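Long-range contacts in methyltransferase (Pyrococcus horikoshii, PDB 1IXK), which probably transfers a methyl group from S-adenosyl-L-methionine to carbon 5 of cytidine in RNA, most likely tRNA: residues G67-R72 and L82-F87; K41-C46 and I102-S107; M140-V145 and G167-I172; P118-A123 and F188-L193. One frame throughout, in Å; residues are numbered along the deposited sequence.

Contact 1 of 4, residues G67-R72 and L82-F87; sequences GFQFKR and LTREPF
Gly67 O takes a hydrogen bond from Arg84 NH2 at 2.9 Å, lying close to the guanidinium plane at its edge; the extended Arg84 chain crosses Gln69 on its way there. Gly67 itself ends a helix in a Schellman motif, with a positive phi of 108°. The Phe68 ring comes next. Pro86 covers one face, its CG 3.9 Å from the ring centroid and almost on the normal, a CH-pi contact. Glu85 CG and Leu82 CD2 meet the edge. The far rim of Phe68 points edge-to-face at the Phe87 ring, CZ standing over the centre of that ring and the planes 63° apart. Gln69 forms an antiparallel hydrogen-bonded pair with Arg84, Gln69 N giving a bond to Arg84 O (3.0 Å). Gln69 O accepts twice, from Thr83 N at 2.9 Å and from Arg84 N at 3.2 Å, both donors above the same face of the carbonyl plane. Thr83 and Arg84 both face Gln69, a classic beta bulge. Phe70 then forms the non-hydrogen-bonded antiparallel pair with Leu82, its ring CD1 4.1 Å from Leu82 CD2, and the aliphatic chain of Lys71 passes across Thr83 CG2. Strand 69-73 is an outermost strand of the four-stranded antiparallel sheet. Phe70 lies against helix 56-65 and makes edge-to-face pairs with Phe47 and Phe80, while Phe68 packs on Ile89 and Thr92 of the following loop.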
# COMPACT_ATOMS: atom_id res chain seq x y z
N GLY A 67 -23.16 18.43 -2.84
CA GLY A 67 -23.48 17.65 -4.02
C GLY A 67 -22.64 16.41 -4.25
O GLY A 67 -22.92 15.63 -5.16
N PHE A 68 -21.60 16.21 -3.44
CA PHE A 68 -20.76 15.04 -3.60
C PHE A 68 -21.40 13.81 -2.98
O PHE A 68 -22.08 13.90 -1.95
CB PHE A 68 -19.39 15.26 -2.95
CG PHE A 68 -18.58 16.36 -3.59
CD1 PHE A 68 -18.79 17.69 -3.22
CD2 PHE A 68 -17.63 16.07 -4.55
CE1 PHE A 68 -18.05 18.71 -3.81
CE2 PHE A 68 -16.89 17.09 -5.15
CZ PHE A 68 -17.10 18.41 -4.78
N GLN A 69 -21.21 12.65 -3.61
CA GLN A 69 -21.73 11.39 -3.09
C GLN A 69 -20.56 10.42 -3.14
O GLN A 69 -19.71 10.51 -4.03
CB GLN A 69 -22.91 10.90 -3.92
CG GLN A 69 -24.07 11.89 -3.96
CD GLN A 69 -25.28 11.36 -4.71
OE1 GLN A 69 -25.16 10.80 -5.79
NE2 GLN A 69 -26.46 11.55 -4.13
N PHE A 70 -20.51 9.49 -2.20
CA PHE A 70 -19.39 8.55 -2.14
C PHE A 70 -19.71 7.30 -1.34
O PHE A 70 -20.66 7.28 -0.56
CB PHE A 70 -18.18 9.24 -1.53
CG PHE A 70 -18.53 10.28 -0.50
CD1 PHE A 70 -18.70 11.61 -0.86
CD2 PHE A 70 -18.74 9.92 0.83
CE1 PHE A 70 -19.08 12.57 0.08
CE2 PHE A 70 -19.12 10.87 1.79
CZ PHE A 70 -19.29 12.20 1.40
N LYS A 71 -18.91 6.26 -1.54
CA LYS A 71 -19.08 4.99 -0.83
C LYS A 71 -17.85 4.75 0.05
O LYS A 71 -16.76 5.21 -0.26
CB LYS A 71 -19.19 3.83 -1.82
CG LYS A 71 -20.31 3.95 -2.83
CD LYS A 71 -20.27 2.78 -3.80
CE LYS A 71 -18.92 2.69 -4.50
NZ LYS A 71 -18.84 1.54 -5.44
N ARG A 72 -18.05 4.02 1.13
CA ARG A 72 -16.95 3.74 2.05
C ARG A 72 -15.93 2.77 1.47
O ARG A 72 -16.26 1.89 0.68
CB ARG A 72 -17.49 3.16 3.35
CG ARG A 72 -17.43 4.11 4.54
CD ARG A 72 -16.00 4.41 4.96
NE ARG A 72 -15.24 3.18 5.24
CZ ARG A 72 -15.57 2.30 6.18
NH1 ARG A 72 -16.64 2.49 6.95
NH2 ARG A 72 -14.82 1.22 6.36
N LEU A 82 -15.53 8.50 -4.52
CA LEU A 82 -16.59 9.28 -5.17
C LEU A 82 -17.45 8.56 -6.20
O LEU A 82 -16.95 7.80 -7.03
CB LEU A 82 -15.96 10.52 -5.81
CG LEU A 82 -15.42 11.52 -4.80
CD1 LEU A 82 -14.38 12.42 -5.46
CD2 LEU A 82 -16.59 12.34 -4.25
N THR A 83 -18.76 8.80 -6.12
CA THR A 83 -19.73 8.23 -7.04
C THR A 83 -20.41 9.40 -7.75
O THR A 83 -21.01 9.23 -8.81
CB THR A 83 -20.79 7.39 -6.31
OG1 THR A 83 -21.40 8.16 -5.27
CG2 THR A 83 -20.14 6.15 -5.70
N ARG A 84 -20.31 10.58 -7.15
CA ARG A 84 -20.86 11.80 -7.74
C ARG A 84 -19.94 12.94 -7.37
O ARG A 84 -19.83 13.32 -6.20
CB ARG A 84 -22.27 12.10 -7.21
CG ARG A 84 -22.95 13.29 -7.93
CD ARG A 84 -24.39 13.48 -7.47
NE ARG A 84 -25.17 14.32 -8.37
CZ ARG A 84 -25.12 15.65 -8.44
NH1 ARG A 84 -25.88 16.30 -9.30
NH2 ARG A 84 -24.31 16.33 -7.63
N GLU A 85 -19.27 13.49 -8.37
CA GLU A 85 -18.35 14.59 -8.14
C GLU A 85 -18.85 15.75 -8.97
O GLU A 85 -18.36 15.98 -10.08
CB GLU A 85 -16.95 14.20 -8.60
CG GLU A 85 -15.85 15.05 -7.99
CD GLU A 85 -14.47 14.58 -8.41
OE1 GLU A 85 -14.37 13.48 -9.00
OE2 GLU A 85 -13.49 15.31 -8.15
N PRO A 86 -19.84 16.50 -8.45
CA PRO A 86 -20.34 17.63 -9.23
C PRO A 86 -19.16 18.35 -9.84
O PRO A 86 -18.99 18.30 -11.07
CB PRO A 86 -21.10 18.47 -8.21
CG PRO A 86 -20.53 18.08 -6.91
CD PRO A 86 -20.34 16.60 -7.07
N PHE A 87 -18.36 19.02 -9.01
CA PHE A 87 -17.18 19.73 -9.51
C PHE A 87 -15.96 19.08 -8.86
O PHE A 87 -16.11 18.26 -7.96
CB PHE A 87 -17.23 21.23 -9.17
CG PHE A 87 -17.45 21.53 -7.70
CD1 PHE A 87 -18.68 21.28 -7.10
CD2 PHE A 87 -16.43 22.07 -6.92
CE1 PHE A 87 -18.89 21.56 -5.74
CE2 PHE A 87 -16.62 22.35 -5.57
CZ PHE A 87 -17.86 22.09 -4.98

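Contact 2 of 4, residues K41-C46 and I102-S107; sequences KPLPRC and IQEASS
Cys46 SG stands anti to its own carbonyl carbon (chi1 -47°), which brings the sulphur to 4.1 Å from Ala105 CB; Ile102 CG2, anti to its backbone N, comes to 3.4 Å from Cys46 O. CD1 of the same isoleucine also approaches this carbonyl oxygen, so a branched apolar side chain lies against it while Gln103 N gives it a weak hydrogen bond of 3.4 Å. One water also bridges the two backbones: it accepts from Cys46 N at 2.9 Å and donates, weakly, to Gln103 O at 3.1 Å. Direct and water-mediated links therefore both run between Cys46 and Gln103. At the other end Leu43 and Glu104 cross at about a right angle, Leu43 CD1 resting 3.6 Å from Glu104 OE1, an oxygen in a weak hydrogen bond with Ser305 OG. Beyond it, Ser107 OG donates to Glu104 O (2.5 Å) in the first turn leading into helix 105-114. Outside the pair, Cys46 SG is in a disulfide with Cys81, and Gln103 OE1 is held by Arg48. Here the start of strand 46-49 meets the end of strand 100-102 in the antiparallel sheet of the N-terminal RsmF-type region. The side chain of Gln103 borders the predicted S-adenosyl-L-methionine site, within about 4 Å, nearest atoms, of Gly131, and that of Glu104 lies near the predicted nucleophile Cys247.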
# COMPACT_ATOMS: atom_id res chain seq x y z
N LYS A 41 -8.80 -0.14 -16.96
CA LYS A 41 -9.77 0.90 -16.62
C LYS A 41 -9.30 1.85 -15.52
O LYS A 41 -8.60 1.46 -14.59
CB LYS A 41 -11.09 0.25 -16.19
CG LYS A 41 -11.72 -0.61 -17.27
CD LYS A 41 -12.92 -1.37 -16.75
CE LYS A 41 -13.58 -2.19 -17.85
NZ LYS A 41 -12.61 -3.10 -18.53
N PRO A 42 -9.70 3.13 -15.61
CA PRO A 42 -9.32 4.13 -14.61
C PRO A 42 -9.98 3.83 -13.27
O PRO A 42 -11.08 3.28 -13.22
CB PRO A 42 -9.83 5.44 -15.21
CG PRO A 42 -9.86 5.17 -16.68
CD PRO A 42 -10.41 3.77 -16.73
N LEU A 43 -9.32 4.20 -12.18
CA LEU A 43 -9.87 3.97 -10.85
C LEU A 43 -10.69 5.18 -10.44
O LEU A 43 -10.49 6.29 -10.96
CB LEU A 43 -8.74 3.77 -9.83
CG LEU A 43 -7.82 2.56 -10.03
CD1 LEU A 43 -6.71 2.60 -9.00
CD2 LEU A 43 -8.63 1.27 -9.92
N PRO A 44 -11.65 4.99 -9.53
CA PRO A 44 -12.49 6.11 -9.07
C PRO A 44 -11.58 7.03 -8.26
O PRO A 44 -10.49 6.63 -7.87
CB PRO A 44 -13.52 5.42 -8.18
CG PRO A 44 -13.57 4.01 -8.70
CD PRO A 44 -12.12 3.72 -8.95
N ARG A 45 -12.02 8.25 -8.02
CA ARG A 45 -11.23 9.18 -7.22
C ARG A 45 -11.68 8.99 -5.77
O ARG A 45 -12.87 9.09 -5.47
CB ARG A 45 -11.46 10.62 -7.67
CG ARG A 45 -10.66 11.66 -6.91
CD ARG A 45 -10.70 13.04 -7.56
NE ARG A 45 -9.95 13.10 -8.81
CZ ARG A 45 -10.42 12.73 -9.99
NH1 ARG A 45 -11.67 12.28 -10.11
NH2 ARG A 45 -9.65 12.81 -11.07
N CYS A 46 -10.75 8.68 -4.88
CA CYS A 46 -11.09 8.46 -3.48
C CYS A 46 -10.39 9.45 -2.56
O CYS A 46 -9.38 10.05 -2.92
CB CYS A 46 -10.72 7.03 -3.06
SG CYS A 46 -11.23 5.71 -4.20
N ILE A 102 -6.41 13.23 -0.95
CA ILE A 102 -6.73 12.36 -2.08
C ILE A 102 -5.66 11.29 -2.30
O ILE A 102 -4.48 11.59 -2.45
CB ILE A 102 -6.87 13.16 -3.39
CG1 ILE A 102 -7.91 14.28 -3.22
CG2 ILE A 102 -7.28 12.23 -4.53
CD1 ILE A 102 -9.32 13.78 -2.97
N GLN A 103 -6.08 10.03 -2.33
CA GLN A 103 -5.18 8.91 -2.55
C GLN A 103 -6.01 7.69 -2.93
O GLN A 103 -7.21 7.63 -2.67
CB GLN A 103 -4.36 8.61 -1.29
CG GLN A 103 -5.17 8.20 -0.07
CD GLN A 103 -4.30 7.93 1.15
OE1 GLN A 103 -4.77 8.05 2.28
NE2 GLN A 103 -3.04 7.56 0.93
N GLU A 104 -5.36 6.71 -3.54
CA GLU A 104 -6.04 5.49 -3.97
C GLU A 104 -6.55 4.70 -2.77
O GLU A 104 -5.94 4.73 -1.70
CB GLU A 104 -5.08 4.63 -4.79
CG GLU A 104 -4.61 5.28 -6.07
CD GLU A 104 -3.57 4.44 -6.78
OE1 GLU A 104 -3.83 3.23 -6.98
OE2 GLU A 104 -2.51 4.98 -7.15
N ALA A 105 -7.65 4.00 -2.96
CA ALA A 105 -8.24 3.20 -1.90
C ALA A 105 -7.23 2.20 -1.35
O ALA A 105 -7.07 2.07 -0.14
CB ALA A 105 -9.48 2.47 -2.40
N SER A 106 -6.55 1.49 -2.24
CA SER A 106 -5.58 0.49 -1.81
C SER A 106 -4.48 1.08 -0.92
O SER A 106 -4.03 0.42 0.02
CB SER A 106 -4.95 -0.21 -3.02
OG SER A 106 -4.20 0.69 -3.81
N SER A 107 -4.05 2.30 -1.21
CA SER A 107 -2.99 2.93 -0.43
C SER A 107 -3.42 3.23 1.01
O SER A 107 -2.58 3.53 1.86
CB SER A 107 -2.50 4.21 -1.12
OG SER A 107 -3.51 5.21 -1.13
O HOH W 1 -7.96 8.46 -5.56

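Contact 3 of 4, residues M140-V145 and G167-I172; sequences MRNDGV and GVLNVI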
# COMPACT_ATOMS: atom_id res chain seq x y z
N MSE A 140 -2.17 8.14 14.80
CA MSE A 140 -1.40 8.31 16.03
C MSE A 140 -1.84 9.58 16.77
O MSE A 140 -1.31 9.91 17.83
CB MSE A 140 0.11 8.39 15.70
CG MSE A 140 0.66 7.10 15.05
SE MSE A 140 2.31 7.26 14.28
CE MSE A 140 3.32 7.28 15.68
N ARG A 141 -2.81 10.29 16.19
CA ARG A 141 -3.33 11.52 16.79
C ARG A 141 -2.24 12.52 17.16
O ARG A 141 -2.25 13.11 18.25
CB ARG A 141 -4.18 11.17 18.01
CG ARG A 141 -5.34 10.24 17.65
CD ARG A 141 -6.20 9.90 18.85
NE ARG A 141 -7.30 9.01 18.45
CZ ARG A 141 -8.27 8.62 19.27
NH1 ARG A 141 -8.29 9.03 20.53
NH2 ARG A 141 -9.24 7.83 18.82
N ASN A 142 -1.30 12.71 16.24
CA ASN A 142 -0.19 13.65 16.43
C ASN A 142 0.65 13.41 17.68
O ASN A 142 1.23 14.35 18.23
CB ASN A 142 -0.69 15.09 16.41
CG ASN A 142 -0.51 15.75 15.04
OD1 ASN A 142 0.38 15.39 14.28
ND2 ASN A 142 -1.36 16.73 14.74
N ASP A 143 0.70 12.17 18.13
CA ASP A 143 1.49 11.80 19.29
C ASP A 143 2.45 10.75 18.77
O ASP A 143 2.23 10.21 17.69
CB ASP A 143 0.61 11.24 20.41
CG ASP A 143 1.40 10.91 21.67
OD1 ASP A 143 2.52 11.45 21.82
OD2 ASP A 143 0.91 10.13 22.51
N GLY A 144 3.51 10.45 19.51
CA GLY A 144 4.47 9.47 19.04
C GLY A 144 5.38 10.12 18.02
O GLY A 144 5.41 11.35 17.93
N VAL A 145 6.11 9.32 17.25
CA VAL A 145 7.00 9.86 16.23
C VAL A 145 7.03 8.99 14.99
O VAL A 145 6.94 7.77 15.07
CB VAL A 145 8.46 9.96 16.75
CG1 VAL A 145 9.34 10.64 15.70
CG2 VAL A 145 8.50 10.73 18.05
N GLY A 167 -1.80 19.64 9.09
CA GLY A 167 -1.65 19.84 10.52
C GLY A 167 -0.91 18.70 11.21
O GLY A 167 -1.10 18.46 12.40
N VAL A 168 -0.06 18.00 10.46
CA VAL A 168 0.72 16.89 11.00
C VAL A 168 1.94 17.44 11.73
O VAL A 168 2.74 18.18 11.16
CB VAL A 168 1.16 15.95 9.86
CG1 VAL A 168 2.09 14.87 10.41
CG2 VAL A 168 -0.07 15.33 9.21
N LEU A 169 2.09 17.05 13.00
CA LEU A 169 3.19 17.56 13.82
C LEU A 169 4.21 16.53 14.31
O LEU A 169 5.21 16.91 14.92
CB LEU A 169 2.60 18.26 15.05
CG LEU A 169 1.56 19.35 14.81
CD1 LEU A 169 0.92 19.77 16.13
CD2 LEU A 169 2.22 20.53 14.13
N ASN A 170 3.96 15.25 14.04
CA ASN A 170 4.86 14.21 14.55
C ASN A 170 5.73 13.47 13.55
O ASN A 170 6.23 12.38 13.86
CB ASN A 170 4.02 13.20 15.33
CG ASN A 170 3.04 12.47 14.45
OD1 ASN A 170 2.81 12.86 13.30
ND2 ASN A 170 2.43 11.40 14.98
N VAL A 171 5.94 14.04 12.37
CA VAL A 171 6.76 13.38 11.36
C VAL A 171 8.13 14.04 11.25
O VAL A 171 8.25 15.26 11.33
CB VAL A 171 6.09 13.41 9.96
CG1 VAL A 171 7.00 12.74 8.92
CG2 VAL A 171 4.74 12.72 10.00
N ILE A 172 9.16 13.21 11.09
CA ILE A 172 10.53 13.69 10.92
C ILE A 172 10.97 13.18 9.55
O ILE A 172 10.94 11.97 9.30
CB ILE A 172 11.48 13.14 12.00
CG1 ILE A 172 11.04 13.63 13.39
CG2 ILE A 172 12.91 13.59 11.72
CD1 ILE A 172 11.94 13.17 14.52
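Leu169 CB and CG lie over one face of the Asn142 amide, CB 3.7 Å from OD1, and this carboxamide, turned toward the backbone of residues 167-169, uses both its ends. ND2 gives a nearly straight hydrogen bond to Gly167 O at 2.9 Å, with the acceptor in the amide plane and the donor in the plane of the carbonyl. OD1 receives Leu169 N at 2.7 Å, again almost straight, but this donor stands 38° out of the amide carbonyl plane. Two bonds to two different peptide groups fix the rotation of the amide. The second carboxamide, that of Asn170, reaches back the other way, its CG set between the backbone N and the carbonyl carbon (chi1 65°): ND2 donates to Asp143 O at 3.0 Å, with that oxygen in the amide plane and ND2 well above the plane of the Asp143 carbonyl. Asn170 CB comes 3.5 Å from Gly144 O. Farther along, Val145 CA makes a CA-H...O contact with Asn170 O, and Val145 CG1 packs on Ile172 CD1 at 3.8 Å, where strands 145-149 and 171-174 begin to run side by side. Met140 to Asp143 form a type I' turn, closed by Asp143 N bonding to Met140 O. Arg141 and Gly167 each end a helix in a Schellman motif. The contact thus ties together two helix-to-strand turns at the start of neighbouring parallel strands, linked by the beta-alpha-beta crossover through helix 153-166, as in the Rossmann-like fold of class I methyltransferases.

Contact 4 of 4, residues P118-A123 and F188-L193; sequences PGEIVA and FDKILL
Strands 121-123 and 190-193 run parallel, 12° apart with axes 4.8 Å from each other, Ala123 N bonding to Lys190 O and Leu192 N to Ala123 O. At the start of the pair Ile121 O accepts Asp189 N at 2.8 Å and, weakly, Lys190 N. Asp189 returns the grip: its OD2 takes Ile121 N at 2.8 Å on the anti side of the carboxylate, in a nearly straight bond. In Lys190, bent at chi2, chi4 (-53°) turns NZ to 2.7 Å from Glu120 OE1, a salt bridge that uses the syn lone pair. The Glu120 and Asp189 carboxylates are stacked with planes 12° apart, OE2 and OD2 4.6 Å from each other. On the opposite face of the sheet from Lys190, Ala123 CB lies over one face of the Phe188 ring, offset toward the rim and 3.4 Å from CE1, while Ile121 CG2 crosses the ring near CD1. Ile181 also touches this ring. The two carboxylates would be expected to repel; Lys190 probably offsets the charge of Glu120, whose OE1 also takes a hydrogen bond from Lys117 N, and Asp189 OD1 has a salt bridge to Lys237, so each carboxylate probably stays ionised beside its own lysine.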
# COMPACT_ATOMS: atom_id res chain seq x y z
N PRO A 118 -1.06 6.20 19.42
CA PRO A 118 -0.46 7.44 19.91
C PRO A 118 0.72 7.13 20.83
O PRO A 118 0.62 6.27 21.71
CB PRO A 118 -1.61 8.10 20.66
CG PRO A 118 -2.80 7.70 19.85
CD PRO A 118 -2.53 6.23 19.57
N GLY A 119 1.84 7.81 20.61
CA GLY A 119 3.01 7.60 21.44
C GLY A 119 4.05 6.61 20.94
O GLY A 119 5.16 6.55 21.45
N GLU A 120 3.70 5.83 19.92
CA GLU A 120 4.65 4.85 19.41
C GLU A 120 5.73 5.44 18.51
O GLU A 120 5.57 6.53 17.98
CB GLU A 120 3.91 3.73 18.67
CG GLU A 120 2.97 2.94 19.56
CD GLU A 120 2.50 1.65 18.91
OE1 GLU A 120 2.02 1.71 17.76
OE2 GLU A 120 2.63 0.58 19.54
N ILE A 121 6.83 4.70 18.37
CA ILE A 121 7.95 5.09 17.53
C ILE A 121 7.76 4.32 16.23
O ILE A 121 7.91 3.09 16.20
CB ILE A 121 9.29 4.71 18.18
CG1 ILE A 121 9.36 5.32 19.58
CG2 ILE A 121 10.45 5.20 17.32
CD1 ILE A 121 9.11 6.82 19.62
N VAL A 122 7.45 5.04 15.16
CA VAL A 122 7.14 4.43 13.87
C VAL A 122 8.02 4.92 12.73
O VAL A 122 8.54 6.02 12.77
CB VAL A 122 5.66 4.74 13.51
CG1 VAL A 122 5.28 4.09 12.20
CG2 VAL A 122 4.75 4.24 14.64
N ALA A 123 8.19 4.07 11.72
CA ALA A 123 8.97 4.42 10.54
C ALA A 123 8.21 4.08 9.27
O ALA A 123 7.58 3.03 9.18
CB ALA A 123 10.32 3.71 10.56
N PHE A 188 12.17 0.50 16.76
CA PHE A 188 10.80 0.85 16.38
C PHE A 188 9.69 -0.06 16.87
O PHE A 188 9.87 -1.27 16.98
CB PHE A 188 10.71 0.95 14.86
CG PHE A 188 11.50 2.09 14.28
CD1 PHE A 188 10.92 3.34 14.12
CD2 PHE A 188 12.83 1.91 13.93
CE1 PHE A 188 11.66 4.41 13.62
CE2 PHE A 188 13.58 2.98 13.43
CZ PHE A 188 12.99 4.23 13.27
N ASP A 189 8.53 0.53 17.15
CA ASP A 189 7.36 -0.22 17.58
C ASP A 189 6.64 -0.73 16.33
O ASP A 189 6.14 -1.86 16.31
CB ASP A 189 6.36 0.68 18.33
CG ASP A 189 6.88 1.14 19.67
OD1 ASP A 189 7.28 0.29 20.49
OD2 ASP A 189 6.86 2.37 19.92
N LYS A 190 6.59 0.11 15.30
CA LYS A 190 5.90 -0.22 14.05
C LYS A 190 6.67 0.25 12.83
O LYS A 190 7.30 1.31 12.85
CB LYS A 190 4.53 0.47 14.02
CG LYS A 190 3.58 0.14 15.16
CD LYS A 190 3.01 -1.24 15.03
CE LYS A 190 1.62 -1.31 15.64
NZ LYS A 190 1.57 -0.83 17.04
N ILE A 191 6.60 -0.54 11.76
CA ILE A 191 7.27 -0.18 10.51
C ILE A 191 6.35 -0.39 9.32
O ILE A 191 5.71 -1.43 9.19
CB ILE A 191 8.55 -1.02 10.30
CG1 ILE A 191 9.56 -0.69 11.40
CG2 ILE A 191 9.14 -0.74 8.90
CD1 ILE A 191 10.87 -1.39 11.27
N LEU A 192 6.28 0.61 8.45
CA LEU A 192 5.46 0.51 7.25
C LEU A 192 6.42 0.37 6.07
O LEU A 192 7.21 1.27 5.80
CB LEU A 192 4.61 1.78 7.06
CG LEU A 192 3.55 1.70 5.94
CD1 LEU A 192 2.48 0.68 6.33
CD2 LEU A 192 2.92 3.07 5.72
N LEU A 193 6.36 -0.77 5.39
CA LEU A 193 7.21 -1.02 4.23
C LEU A 193 6.29 -1.12 3.03
O LEU A 193 5.88 -2.22 2.63
CB LEU A 193 8.01 -2.31 4.40
CG LEU A 193 8.87 -2.76 3.21
CD1 LEU A 193 9.70 -1.59 2.66
CD2 LEU A 193 9.76 -3.90 3.67

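From the N terminus, contact 2 closes the longer loop of the N-terminal region, joining the lead-in to strand 46-49 with the end of strand 100-102. Contact 1 is nested inside that loop, adding the edge strand 69-73; the two touch through the Leu82-Arg45 backbone bond and the Glu85-Arg45 salt bridge. Helix 105-114 then leads to strand 121-124, where contact 4 opens. Contact 3 closes and is nested inside the loop of contact 4. These two also meet, Val145 pairing with Glu120 and Val122, so strands 171-174, 145-149, 121-124 and 188-194 lie in order across the mixed sheet of the Rossmann-like region. Contacts 1 and 2 remain in series with 3 and 4.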